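Local coordinates for protein hypothetical sugar kinase (Cytophaga hutchinsonii, PDB 3R8E) that probably phosphorylates a sugar at the expense of ATP, as a member of the ROK family with a ribonuclease H-like fold, at residues N262-G267 with M297-A302; S158-N163 with N173-G178; N254-M259 with E287-Y292; N195-Y200 with L221-I226; S213-I218 with D234-A239. One frame throughout, in Å; residues are numbered along the deposited sequence. Where two conformers were deposited one is given.

Interaction 1: residues N262-G267 with M297-A302; sequences NNILLG and MYIGKA
A chi1 of 166° turns the Tyr298 ring away from its own N and back over the strand beside Leu265, while Leu265 keeps CG beside the backbone N (chi1 -66°) and leans CD2 to within 4.0 Å of Tyr298 CE2. Asn263 rises on this same face of the ribonuclease H-like sheet; its OD1 lies 3.4 Å from Tyr298 CB and near the plane of the ring, at its edge, while its ND2 bonds to Thr146 O. Ile264, Leu266 and Ile299 occupy the other face, where Leu266 CD1 meets Ile299 CG2 at 3.8 Å beneath helix 274-288. Between these layers strands 263-267 and 298-301 run parallel, with Tyr298 N bonded to Asn262 O, Ile264 N to Tyr298 O (2.8 Å), Gly300 N to Ile264 O (2.8 Å), Leu266 N to Gly300 O and Ala302 N to Leu266 O. A side chain at Gly300 would run into Tyr298 OH, which bonds to Asn141; Gly300 N lies 3.8 Å from the plane of that ring. Alternate residues of strand 263-267 thus bond to strand 298-301, while Asn263, Leu265 and Gly267 bond to strand 147-152; the flanking layer is apolar at Ile264, Leu266 and Ile299, mixed at Asn263, Leu265 and Tyr298.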
# COMPACT_ATOMS: atom_id res chain seq x y z
N ASN A 262 -7.13 9.49 1.69
CA ASN A 262 -8.32 9.37 2.54
C ASN A 262 -9.61 9.73 1.78
O ASN A 262 -10.63 10.01 2.41
CB ASN A 262 -8.18 10.18 3.84
CG ASN A 262 -8.07 11.66 3.64
OD1 ASN A 262 -7.97 12.15 2.51
ND2 ASN A 262 -8.08 12.40 4.73
N ASN A 263 -9.57 9.71 0.44
CA ASN A 263 -10.74 9.87 -0.41
C ASN A 263 -11.04 8.52 -0.98
O ASN A 263 -10.15 7.91 -1.57
CB ASN A 263 -10.54 10.91 -1.50
CG ASN A 263 -10.44 12.31 -1.00
OD1 ASN A 263 -11.17 12.74 -0.09
ND2 ASN A 263 -9.57 13.08 -1.63
N ILE A 264 -12.25 8.00 -0.72
CA ILE A 264 -12.62 6.66 -1.15
C ILE A 264 -13.92 6.71 -1.94
O ILE A 264 -14.93 7.25 -1.46
CB ILE A 264 -12.74 5.72 0.08
CG1 ILE A 264 -11.40 5.60 0.83
CG2 ILE A 264 -13.26 4.31 -0.30
CD1 ILE A 264 -11.54 5.57 2.32
N LEU A 265 -13.90 6.12 -3.15
CA LEU A 265 -15.09 5.95 -3.99
C LEU A 265 -15.43 4.48 -4.04
O LEU A 265 -14.55 3.65 -4.29
CB LEU A 265 -14.92 6.50 -5.42
CG LEU A 265 -14.74 8.02 -5.60
CD1 LEU A 265 -14.63 8.36 -7.07
CD2 LEU A 265 -15.88 8.82 -4.96
N LEU A 266 -16.70 4.14 -3.80
CA LEU A 266 -17.15 2.76 -3.77
C LEU A 266 -18.08 2.46 -4.94
O LEU A 266 -19.11 3.12 -5.10
CB LEU A 266 -17.84 2.45 -2.43
CG LEU A 266 -16.98 2.64 -1.16
CD1 LEU A 266 -17.82 2.54 0.08
CD2 LEU A 266 -15.81 1.65 -1.09
N GLY A 267 -17.69 1.48 -5.75
CA GLY A 267 -18.42 1.03 -6.93
C GLY A 267 -18.71 -0.47 -6.91
O GLY A 267 -18.49 -1.13 -5.90
N MSE A 297 -11.44 12.96 5.84
CA MSE A 297 -11.70 11.79 5.01
C MSE A 297 -13.07 11.92 4.32
O MSE A 297 -13.98 12.60 4.82
CB MSE A 297 -11.60 10.49 5.83
CG MSE A 297 -12.83 10.19 6.70
SE MSE A 297 -12.77 8.44 7.54
CE MSE A 297 -12.49 7.38 5.97
N TYR A 298 -13.19 11.30 3.14
CA TYR A 298 -14.40 11.32 2.33
C TYR A 298 -14.67 9.92 1.79
O TYR A 298 -13.76 9.29 1.24
CB TYR A 298 -14.28 12.34 1.19
CG TYR A 298 -15.33 12.22 0.10
CD1 TYR A 298 -16.65 12.59 0.34
CD2 TYR A 298 -15.00 11.74 -1.16
CE1 TYR A 298 -17.62 12.48 -0.66
CE2 TYR A 298 -15.96 11.65 -2.17
CZ TYR A 298 -17.27 12.00 -1.91
OH TYR A 298 -18.22 11.90 -2.91
N ILE A 299 -15.90 9.44 1.97
CA ILE A 299 -16.35 8.15 1.45
C ILE A 299 -17.55 8.46 0.58
O ILE A 299 -18.58 8.91 1.08
CB ILE A 299 -16.62 7.08 2.53
CG1 ILE A 299 -15.38 6.84 3.40
CG2 ILE A 299 -17.11 5.76 1.88
CD1 ILE A 299 -15.66 6.22 4.71
N GLY A 300 -17.38 8.30 -0.72
CA GLY A 300 -18.41 8.59 -1.71
C GLY A 300 -18.79 7.39 -2.55
O GLY A 300 -18.10 6.37 -2.56
N LYS A 301 -19.91 7.52 -3.26
CA LYS A 301 -20.40 6.48 -4.16
C LYS A 301 -19.85 6.75 -5.56
O LYS A 301 -19.88 7.89 -6.02
CB LYS A 301 -21.95 6.48 -4.13
CG LYS A 301 -22.64 5.59 -5.17
CD LYS A 301 -22.93 4.18 -4.65
CE LYS A 301 -23.67 3.35 -5.68
NZ LYS A 301 -22.80 2.94 -6.81
N ALA A 302 -19.32 5.70 -6.22
CA ALA A 302 -18.85 5.80 -7.61
C ALA A 302 -20.09 5.78 -8.49
O ALA A 302 -20.84 4.80 -8.45
CB ALA A 302 -17.91 4.65 -7.94

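Interaction 2: residues S158-N163 with N173-G178; sequences SGVMMN and NGTEVG
In one of the two conformers of Ser158, its OG comes within 2.6 Å of Thr175 O, the shortest approach between strand residues 158-163 and the loop 173-178. The hydroxyl then sits between the backbone N and carbonyl carbon of its own residue (chi1 55°), a rotation that aims it at the loop, and Val177 CG2 packs 3.3 Å from that same OG. Two residues further along the strand, Val160 CG2 touches Thr175 CG2 at 3.7 Å. Between these direct contacts the polar backbone is bridged by water. One water accepts from Val160 N at 2.8 Å and is also bonded to Thr175 OG1; another lies 2.6 Å from Ser158 O, to which it can donate, and shares that threonine hydroxyl; a third accepts from Ser158 N and lies near Thr175 O. Thr175 therefore faces the strand with its methyl against valine and its hydroxyl against two waters. Further out, Lys129 bonds to Gly174 O, and the second subunit contributes backbone hydrogen bonds to Thr175 and Glu176. The loop thus lies along strand 156-162 with Leu150 of strand 147-152 beside both Ser158 and Val177, helix 127-138 bringing Lys129 to Thr175, and helix 235-259 meeting Val160 through Met259 and Val177 through Ile255.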
# COMPACT_ATOMS: atom_id res chain seq x y z
N SER A 158 -9.48 -2.40 -7.80
CA SER A 158 -9.14 -1.08 -7.28
C SER A 158 -8.22 -0.34 -8.22
O SER A 158 -7.40 -0.95 -8.91
CB SER A 158 -8.50 -1.17 -5.90
OG SER A 158 -7.38 -2.04 -5.92
N GLY A 159 -8.36 0.97 -8.22
CA GLY A 159 -7.55 1.88 -9.00
C GLY A 159 -7.30 3.08 -8.13
O GLY A 159 -8.19 3.48 -7.36
N VAL A 160 -6.10 3.66 -8.21
CA VAL A 160 -5.77 4.82 -7.38
C VAL A 160 -5.22 5.96 -8.21
O VAL A 160 -4.30 5.76 -9.01
CB VAL A 160 -4.76 4.43 -6.25
CG1 VAL A 160 -4.22 5.67 -5.54
CG2 VAL A 160 -5.39 3.48 -5.24
N MSE A 161 -5.75 7.17 -7.97
CA MSE A 161 -5.21 8.41 -8.51
C MSE A 161 -4.38 9.01 -7.38
O MSE A 161 -4.84 9.02 -6.24
CB MSE A 161 -6.31 9.40 -8.96
CG MSE A 161 -7.19 8.88 -10.09
SE MSE A 161 -6.24 8.47 -11.74
CE MSE A 161 -5.52 10.24 -12.11
N MSE A 162 -3.16 9.46 -7.69
CA MSE A 162 -2.31 10.09 -6.69
C MSE A 162 -1.75 11.37 -7.28
O MSE A 162 -1.01 11.33 -8.27
CB MSE A 162 -1.20 9.15 -6.22
CG MSE A 162 -0.39 9.73 -5.08
SE MSE A 162 0.62 8.38 -4.19
CE MSE A 162 -0.87 7.57 -3.18
N ASN A 163 -2.13 12.51 -6.68
CA ASN A 163 -1.74 13.86 -7.11
C ASN A 163 -2.06 14.05 -8.62
O ASN A 163 -1.24 14.58 -9.37
CB ASN A 163 -0.25 14.14 -6.78
CG ASN A 163 0.16 13.70 -5.40
OD1 ASN A 163 0.94 12.76 -5.24
ND2 ASN A 163 -0.38 14.32 -4.36
N ASN A 173 2.01 -3.01 -11.79
CA ASN A 173 0.74 -3.67 -11.51
C ASN A 173 0.35 -3.53 -10.05
O ASN A 173 -0.02 -4.51 -9.41
CB ASN A 173 0.81 -5.13 -11.93
CG ASN A 173 0.82 -5.27 -13.42
OD1 ASN A 173 -0.19 -5.04 -14.09
ND2 ASN A 173 1.99 -5.52 -13.98
N GLY A 174 0.45 -2.31 -9.54
CA GLY A 174 0.08 -2.00 -8.16
C GLY A 174 -1.40 -2.12 -7.88
O GLY A 174 -2.20 -2.40 -8.79
N THR A 175 -1.77 -1.91 -6.60
CA THR A 175 -3.13 -1.87 -6.05
C THR A 175 -4.01 -3.07 -6.46
O THR A 175 -5.15 -2.90 -6.91
CB THR A 175 -3.81 -0.52 -6.36
OG1 THR A 175 -3.85 -0.31 -7.77
CG2 THR A 175 -3.10 0.66 -5.71
N GLU A 176 -3.50 -4.29 -6.21
CA GLU A 176 -4.23 -5.55 -6.37
C GLU A 176 -4.80 -5.88 -4.99
O GLU A 176 -4.43 -6.89 -4.37
CB GLU A 176 -3.31 -6.65 -6.93
CG GLU A 176 -3.07 -6.51 -8.43
CD GLU A 176 -4.26 -6.84 -9.31
OE1 GLU A 176 -5.21 -7.51 -8.83
OE2 GLU A 176 -4.25 -6.44 -10.50
N VAL A 177 -5.68 -5.00 -4.47
CA VAL A 177 -6.17 -5.04 -3.09
C VAL A 177 -7.15 -6.18 -2.82
O VAL A 177 -7.29 -6.58 -1.66
CB VAL A 177 -6.73 -3.69 -2.57
CG1 VAL A 177 -5.80 -2.52 -2.90
CG2 VAL A 177 -8.14 -3.43 -3.08
N GLY A 178 -7.78 -6.72 -3.86
CA GLY A 178 -8.70 -7.85 -3.71
C GLY A 178 -8.02 -9.06 -3.11
O GLY A 178 -8.66 -9.86 -2.41
O HOH W 1 -5.21 -2.00 -9.75
O HOH W 2 -7.54 -4.37 -8.71
O HOH W 3 -4.02 2.14 -9.22

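Interaction 3: residues N254-M259 with E287-Y292; sequences NIVRVM and EHLPTY
The C-terminal end of helix 235-259 packs here against the bend between helices 274-288 and 291-294, where Val256 and Arg257 meet Leu289 and Pro290. Val256 CG1 lies 3.9 Å from Leu289 CD1, and the other leucine methyl, CD2, runs along the arginine chain, reaching 3.8 Å from Arg257 CD and 3.7 Å from Arg257 NE. Beyond it the guanidinium spreads over the proline: Pro290 CD sits against one face of the group, 3.4 Å from Arg257 NH2. Arg257 gets there by a bend at its second torsion (chi2 -57°), which turns the chain off the helix so that its aliphatic part slides past Leu289. Leu289 is the first residue to leave helix 274-288 and Pro290 is the N-cap of the next helix, so the arginine lies across a break between two helices. The carbonyl of His288, at the end of helix 274-288, is used as well. A water lying in the guanidinium plane, at its edge, accepts from Arg257 NE at 2.8 Å and donates to His288 O at 2.7 Å. With an alanine in place of Arg257, Pro290 CD and Leu289 CD2 would probably lose their packing partner and the water its tie to helix 235-259. Arg257 NH1 makes a weak bond to Tyr293 OH, and His179 of the second subunit packs on the arginine, whose backbone also bonds to that subunit.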
# COMPACT_ATOMS: atom_id res chain seq x y z
N ASN A 254 -5.47 -0.67 6.16
CA ASN A 254 -4.16 -1.07 5.65
C ASN A 254 -3.76 -0.30 4.39
O ASN A 254 -2.59 0.09 4.28
CB ASN A 254 -4.12 -2.57 5.37
CG ASN A 254 -4.06 -3.40 6.63
OD1 ASN A 254 -3.81 -2.88 7.72
ND2 ASN A 254 -4.30 -4.69 6.51
N ILE A 255 -4.70 -0.06 3.45
CA ILE A 255 -4.43 0.69 2.22
C ILE A 255 -4.05 2.13 2.58
O ILE A 255 -3.07 2.65 2.07
CB ILE A 255 -5.64 0.64 1.24
CG1 ILE A 255 -5.90 -0.81 0.77
CG2 ILE A 255 -5.43 1.57 0.03
CD1 ILE A 255 -7.33 -1.07 0.28
N VAL A 256 -4.82 2.74 3.48
CA VAL A 256 -4.58 4.12 3.91
C VAL A 256 -3.21 4.23 4.61
O VAL A 256 -2.48 5.18 4.35
CB VAL A 256 -5.75 4.60 4.81
CG1 VAL A 256 -5.39 5.86 5.57
CG2 VAL A 256 -7.00 4.83 3.96
N ARG A 257 -2.84 3.26 5.48
CA ARG A 257 -1.55 3.32 6.17
C ARG A 257 -0.39 3.25 5.18
O ARG A 257 0.61 3.94 5.35
CB ARG A 257 -1.41 2.19 7.22
CG ARG A 257 -2.16 2.44 8.53
CD ARG A 257 -1.72 3.74 9.20
NE ARG A 257 -2.03 3.78 10.63
CZ ARG A 257 -1.49 4.63 11.50
NH1 ARG A 257 -0.58 5.51 11.09
NH2 ARG A 257 -1.81 4.58 12.78
N VAL A 258 -0.55 2.46 4.12
CA VAL A 258 0.51 2.32 3.13
C VAL A 258 0.59 3.53 2.17
O VAL A 258 1.69 4.05 1.94
CB VAL A 258 0.32 1.00 2.33
CG1 VAL A 258 1.27 0.95 1.13
CG2 VAL A 258 0.52 -0.23 3.21
N MSE A 259 -0.56 3.97 1.62
CA MSE A 259 -0.65 4.99 0.58
C MSE A 259 -0.82 6.43 1.06
O MSE A 259 -0.53 7.35 0.30
CB MSE A 259 -1.85 4.68 -0.35
CG MSE A 259 -1.77 3.31 -0.99
SE MSE A 259 -0.32 3.21 -2.27
CE MSE A 259 -1.20 4.02 -3.73
N GLU A 287 -11.78 3.58 14.35
CA GLU A 287 -11.24 2.76 15.44
C GLU A 287 -9.73 2.54 15.32
O GLU A 287 -9.04 2.53 16.34
CB GLU A 287 -11.92 1.38 15.47
CG GLU A 287 -13.23 1.35 16.25
CD GLU A 287 -14.02 0.05 16.18
OE1 GLU A 287 -13.50 -0.96 15.66
OE2 GLU A 287 -15.18 0.05 16.66
N HIS A 288 -9.22 2.34 14.08
CA HIS A 288 -7.83 1.98 13.85
C HIS A 288 -6.92 3.09 13.30
O HIS A 288 -5.71 2.92 13.31
CB HIS A 288 -7.76 0.77 12.90
CG HIS A 288 -8.45 -0.44 13.43
ND1 HIS A 288 -7.91 -1.20 14.45
CD2 HIS A 288 -9.62 -1.00 13.04
CE1 HIS A 288 -8.76 -2.19 14.65
NE2 HIS A 288 -9.81 -2.11 13.83
N LEU A 289 -7.49 4.20 12.80
CA LEU A 289 -6.68 5.28 12.25
C LEU A 289 -6.73 6.54 13.10
O LEU A 289 -7.81 6.92 13.54
CB LEU A 289 -7.10 5.63 10.81
CG LEU A 289 -6.92 4.56 9.73
CD1 LEU A 289 -7.73 4.91 8.50
CD2 LEU A 289 -5.44 4.34 9.36
N PRO A 290 -5.59 7.26 13.26
CA PRO A 290 -5.63 8.54 14.01
C PRO A 290 -6.34 9.64 13.21
O PRO A 290 -6.59 9.48 12.01
CB PRO A 290 -4.15 8.86 14.24
CG PRO A 290 -3.44 8.18 13.13
CD PRO A 290 -4.23 6.95 12.79
N THR A 291 -6.62 10.78 13.86
CA THR A 291 -7.34 11.91 13.26
C THR A 291 -6.60 12.52 12.05
O THR A 291 -7.26 13.11 11.18
CB THR A 291 -7.68 12.98 14.31
OG1 THR A 291 -6.48 13.43 14.94
CG2 THR A 291 -8.67 12.49 15.35
N TYR A 292 -5.26 12.35 11.96
CA TYR A 292 -4.47 12.79 10.80
C TYR A 292 -5.14 12.34 9.48
O TYR A 292 -5.22 13.11 8.54
CB TYR A 292 -3.02 12.27 10.87
CG TYR A 292 -2.27 12.45 9.57
CD1 TYR A 292 -1.85 13.71 9.14
CD2 TYR A 292 -2.03 11.37 8.72
CE1 TYR A 292 -1.21 13.89 7.92
CE2 TYR A 292 -1.40 11.53 7.49
CZ TYR A 292 -0.99 12.80 7.10
OH TYR A 292 -0.39 12.98 5.87
O HOH W 4 -3.74 1.88 11.73

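Interaction 4: residues N195-Y200 with L221-I226; sequences NHLIAY and LSPKVI
Ile198 and Leu221 make the closest apolar approach, Ile198 CG2 lying 3.8 Å from Leu221 CB as the two side chains run alongside one another, head to tail. The branching of the isoleucine serves two partners: with CG1 beside the backbone N (chi1 -65°), its CD1 extends along the loop to 3.8 Å from Leu221 O, while CG2 takes the leucine. Leu197, one residue earlier on helix 194-207, supplies the second apolar patch. Its CD2 rests 4.0 Å from Pro223 CG, and its CG is a looser 4.4 Å from Ile226 CD1, so proline and isoleucine from the first turn of helix 223-231 flank one leucine. Around this patch, Trp241 and Ile244 of helix 235-259 also touch Leu197.

The capping bond lies within 221-226. Ser222 is the N-cap of helix 223-231, and its OG accepts from Val225 N at 3.3 Å, with an N-H...O angle of 161°. In the same turn Ile226 N bonds to Ser222 O. No hydrogen bond crosses between residues 195-200 and 221-226. The association therefore rests on the fit of aliphatic groups, while the serine cap fixes the start of the second helix, from which Pro223 and Ile226 project towards Leu197.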
# COMPACT_ATOMS: atom_id res chain seq x y z
N ASN A 195 -20.23 -13.67 -4.76
CA ASN A 195 -20.54 -15.09 -4.50
C ASN A 195 -20.28 -15.47 -3.04
O ASN A 195 -21.01 -16.28 -2.48
CB ASN A 195 -19.75 -16.02 -5.43
CG ASN A 195 -19.94 -15.76 -6.91
OD1 ASN A 195 -18.99 -15.81 -7.70
ND2 ASN A 195 -21.16 -15.48 -7.33
N HIS A 196 -19.26 -14.85 -2.41
CA HIS A 196 -18.91 -15.11 -1.02
C HIS A 196 -19.88 -14.41 -0.07
O HIS A 196 -20.21 -14.97 0.98
CB HIS A 196 -17.45 -14.71 -0.76
CG HIS A 196 -16.50 -15.47 -1.64
ND1 HIS A 196 -15.99 -14.91 -2.80
CD2 HIS A 196 -16.05 -16.74 -1.54
CE1 HIS A 196 -15.23 -15.85 -3.35
NE2 HIS A 196 -15.24 -16.97 -2.62
N LEU A 197 -20.41 -13.23 -0.48
CA LEU A 197 -21.43 -12.49 0.27
C LEU A 197 -22.73 -13.32 0.31
O LEU A 197 -23.34 -13.45 1.37
CB LEU A 197 -21.68 -11.09 -0.35
CG LEU A 197 -23.07 -10.46 -0.15
CD1 LEU A 197 -23.16 -9.70 1.16
CD2 LEU A 197 -23.44 -9.57 -1.32
N ILE A 198 -23.11 -13.91 -0.85
CA ILE A 198 -24.31 -14.75 -0.99
C ILE A 198 -24.16 -16.01 -0.12
O ILE A 198 -25.08 -16.36 0.62
CB ILE A 198 -24.61 -15.09 -2.48
CG1 ILE A 198 -24.97 -13.82 -3.29
CG2 ILE A 198 -25.73 -16.16 -2.62
CD1 ILE A 198 -24.83 -13.95 -4.81
N ALA A 199 -22.97 -16.66 -0.17
CA ALA A 199 -22.68 -17.88 0.61
C ALA A 199 -22.72 -17.59 2.11
O ALA A 199 -23.26 -18.41 2.87
CB ALA A 199 -21.33 -18.45 0.21
N TYR A 200 -22.20 -16.42 2.54
CA TYR A 200 -22.20 -15.99 3.94
C TYR A 200 -23.64 -15.70 4.41
O TYR A 200 -23.97 -16.02 5.55
CB TYR A 200 -21.30 -14.76 4.15
CG TYR A 200 -21.35 -14.18 5.55
CD1 TYR A 200 -20.73 -14.82 6.62
CD2 TYR A 200 -22.05 -13.00 5.81
CE1 TYR A 200 -20.79 -14.29 7.91
CE2 TYR A 200 -22.12 -12.47 7.10
CZ TYR A 200 -21.49 -13.12 8.15
OH TYR A 200 -21.55 -12.60 9.42
N LEU A 221 -30.60 -15.42 -4.07
CA LEU A 221 -30.02 -14.25 -3.40
C LEU A 221 -29.13 -13.46 -4.36
O LEU A 221 -28.55 -14.03 -5.29
CB LEU A 221 -29.22 -14.65 -2.15
CG LEU A 221 -30.01 -15.10 -0.91
CD1 LEU A 221 -29.08 -15.54 0.19
CD2 LEU A 221 -30.91 -13.99 -0.37
N SER A 222 -29.05 -12.14 -4.13
CA SER A 222 -28.25 -11.19 -4.90
C SER A 222 -27.96 -9.96 -4.02
O SER A 222 -28.73 -9.74 -3.08
CB SER A 222 -28.97 -10.79 -6.19
OG SER A 222 -30.08 -9.95 -5.94
N PRO A 223 -26.90 -9.15 -4.29
CA PRO A 223 -26.68 -7.96 -3.44
C PRO A 223 -27.91 -7.05 -3.38
O PRO A 223 -28.27 -6.61 -2.28
CB PRO A 223 -25.49 -7.27 -4.12
CG PRO A 223 -24.79 -8.35 -4.86
CD PRO A 223 -25.88 -9.25 -5.34
N LYS A 224 -28.59 -6.82 -4.53
CA LYS A 224 -29.79 -5.99 -4.64
C LYS A 224 -30.92 -6.49 -3.72
O LYS A 224 -31.52 -5.67 -3.01
CB LYS A 224 -30.28 -5.94 -6.10
CG LYS A 224 -31.32 -4.85 -6.37
CD LYS A 224 -31.81 -4.89 -7.81
CE LYS A 224 -32.83 -3.81 -8.11
NZ LYS A 224 -34.16 -4.12 -7.51
N VAL A 225 -31.19 -7.82 -3.70
CA VAL A 225 -32.24 -8.43 -2.87
C VAL A 225 -31.88 -8.28 -1.37
O VAL A 225 -32.74 -7.87 -0.59
CB VAL A 225 -32.51 -9.91 -3.27
CG1 VAL A 225 -33.36 -10.63 -2.23
CG2 VAL A 225 -33.19 -9.98 -4.64
N ILE A 226 -30.61 -8.56 -0.98
CA ILE A 226 -30.16 -8.44 0.41
C ILE A 226 -30.22 -6.95 0.86
O ILE A 226 -30.55 -6.68 2.02
CB ILE A 226 -28.75 -9.10 0.63
CG1 ILE A 226 -28.78 -10.59 0.19
CG2 ILE A 226 -28.30 -8.99 2.10
CD1 ILE A 226 -27.42 -11.19 -0.23

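Interaction 5: residues S213-I218 with D234-A239; sequences SSLHTI and DALALA
Asp234 caps helix 235-259 at its N-terminus and, with the same carboxylate, grips the loop 213-218 through Ser213 and Ser214. From CB outward, each atom of its side chain meets this loop. CB lies 3.6 Å from Ser214 OG, and CG follows at 3.3 Å from that hydroxyl oxygen. The carboxylate is carried towards the loop because CG stands anti to the backbone N (chi1 -174°). At the tip the two oxygens divide the work. OD1 accepts from Ser214 N at 3.2 Å, with the donor lying well above the carboxylate plane. OD2 takes two donors: Ser213 OG gives its proton to the syn lone pair at 2.9 Å, and Ala237 N, in the first turn of the helix, comes from above the plane at 3.3 Å, which is the capping bond. Placed at the amino end of a helix, the acid would probably be stabilised in its charged form. An asparagine in its place would probably leave either the Ser214 N-H or the Ala237 N-H facing an NH2 group, without its acceptor. Beside the polar grip, Leu236 CB packs against Ser213 OG, and Leu205 of helix 194-207 touches Ser213, Leu215 and Leu236 alike. Asp208 accepts from Ser213 N. Leu215 closes the contact on its apolar side, its CD1 standing 4.0 Å from both Leu236 CD2 and Ala237 CB.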
# COMPACT_ATOMS: atom_id res chain seq x y z
N SER A 213 -35.79 -14.00 9.90
CA SER A 213 -35.45 -13.26 8.68
C SER A 213 -36.50 -13.42 7.57
O SER A 213 -37.20 -14.43 7.52
CB SER A 213 -34.08 -13.69 8.16
OG SER A 213 -33.68 -12.88 7.06
N SER A 214 -36.58 -12.41 6.70
CA SER A 214 -37.49 -12.32 5.55
C SER A 214 -36.84 -12.80 4.24
O SER A 214 -37.54 -12.94 3.23
CB SER A 214 -37.96 -10.87 5.39
OG SER A 214 -36.85 -9.98 5.27
N LEU A 215 -35.51 -13.05 4.24
CA LEU A 215 -34.78 -13.50 3.05
C LEU A 215 -35.05 -14.97 2.68
O LEU A 215 -34.78 -15.36 1.54
CB LEU A 215 -33.27 -13.28 3.24
CG LEU A 215 -32.78 -11.83 3.14
CD1 LEU A 215 -31.43 -11.67 3.82
CD2 LEU A 215 -32.72 -11.36 1.70
N HIS A 216 -35.60 -15.77 3.62
CA HIS A 216 -35.92 -17.20 3.44
C HIS A 216 -36.88 -17.48 2.26
O HIS A 216 -36.84 -18.59 1.71
CB HIS A 216 -36.54 -17.77 4.73
CG HIS A 216 -35.59 -17.87 5.88
ND1 HIS A 216 -34.63 -18.86 5.95
CD2 HIS A 216 -35.51 -17.11 7.00
CE1 HIS A 216 -33.99 -18.67 7.09
NE2 HIS A 216 -34.48 -17.63 7.76
N THR A 217 -37.72 -16.50 1.89
CA THR A 217 -38.74 -16.58 0.83
C THR A 217 -38.15 -16.60 -0.59
O THR A 217 -38.63 -17.36 -1.44
CB THR A 217 -39.73 -15.40 0.97
OG1 THR A 217 -40.03 -15.19 2.36
CG2 THR A 217 -41.01 -15.61 0.17
N ILE A 218 -37.15 -15.73 -0.86
CA ILE A 218 -36.51 -15.51 -2.16
C ILE A 218 -35.88 -16.80 -2.74
O ILE A 218 -35.27 -17.59 -2.01
CB ILE A 218 -35.47 -14.36 -2.06
CG1 ILE A 218 -36.03 -13.11 -1.31
CG2 ILE A 218 -34.85 -13.97 -3.42
CD1 ILE A 218 -37.31 -12.39 -1.94
N ASP A 234 -34.93 -5.61 8.06
CA ASP A 234 -34.64 -7.00 8.43
C ASP A 234 -33.31 -7.07 9.19
O ASP A 234 -32.27 -6.66 8.66
CB ASP A 234 -34.61 -7.91 7.18
CG ASP A 234 -34.44 -9.39 7.49
OD1 ASP A 234 -35.27 -9.93 8.26
OD2 ASP A 234 -33.51 -10.01 6.94
N ALA A 235 -33.36 -7.56 10.45
CA ALA A 235 -32.23 -7.68 11.38
C ALA A 235 -31.05 -8.48 10.79
O ALA A 235 -29.90 -8.03 10.93
CB ALA A 235 -32.68 -8.32 12.68
N LEU A 236 -31.33 -9.62 10.13
CA LEU A 236 -30.31 -10.48 9.51
C LEU A 236 -29.61 -9.77 8.35
O LEU A 236 -28.37 -9.75 8.31
CB LEU A 236 -30.93 -11.81 9.04
CG LEU A 236 -29.95 -12.93 8.66
CD1 LEU A 236 -30.38 -14.25 9.26
CD2 LEU A 236 -29.80 -13.05 7.15
N ALA A 237 -30.39 -9.20 7.41
CA ALA A 237 -29.88 -8.49 6.23
C ALA A 237 -29.00 -7.29 6.63
O ALA A 237 -27.96 -7.09 6.01
CB ALA A 237 -31.03 -8.02 5.35
N LEU A 238 -29.39 -6.54 7.68
CA LEU A 238 -28.65 -5.39 8.20
C LEU A 238 -27.32 -5.83 8.84
O LEU A 238 -26.30 -5.16 8.65
CB LEU A 238 -29.49 -4.60 9.22
CG LEU A 238 -30.59 -3.69 8.65
CD1 LEU A 238 -31.67 -3.42 9.68
CD2 LEU A 238 -30.01 -2.36 8.15
N ALA A 239 -27.34 -6.97 9.58
CA ALA A 239 -26.17 -7.54 10.25
C ALA A 239 -25.13 -8.05 9.24
O ALA A 239 -23.93 -7.90 9.48
CB ALA A 239 -26.59 -8.67 11.18

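How the interactions relate
Along the chain, interactions 4 and 5 interlock, their segments alternating, as do those of interactions 3 and 1; interaction 2 closes before all of these open. Interactions 4 and 5 form one helical cluster, with centres 11 Å apart, touching where Leu221 and Val225 meet Leu215. Interactions 1 and 2 both reach the same sheet, centres 14 Å apart without touching. Interaction 3 touches interaction 2, Val160 and Met162 meeting Met259 and Val177 meeting Ile255. Helix 235-259 spans the distance, beginning in interaction 5 and ending in interaction 3, about 33 Å between centres. It thus joins the helical cluster to the sheet and to the subunit interface, which interactions 2 and 3 both reach.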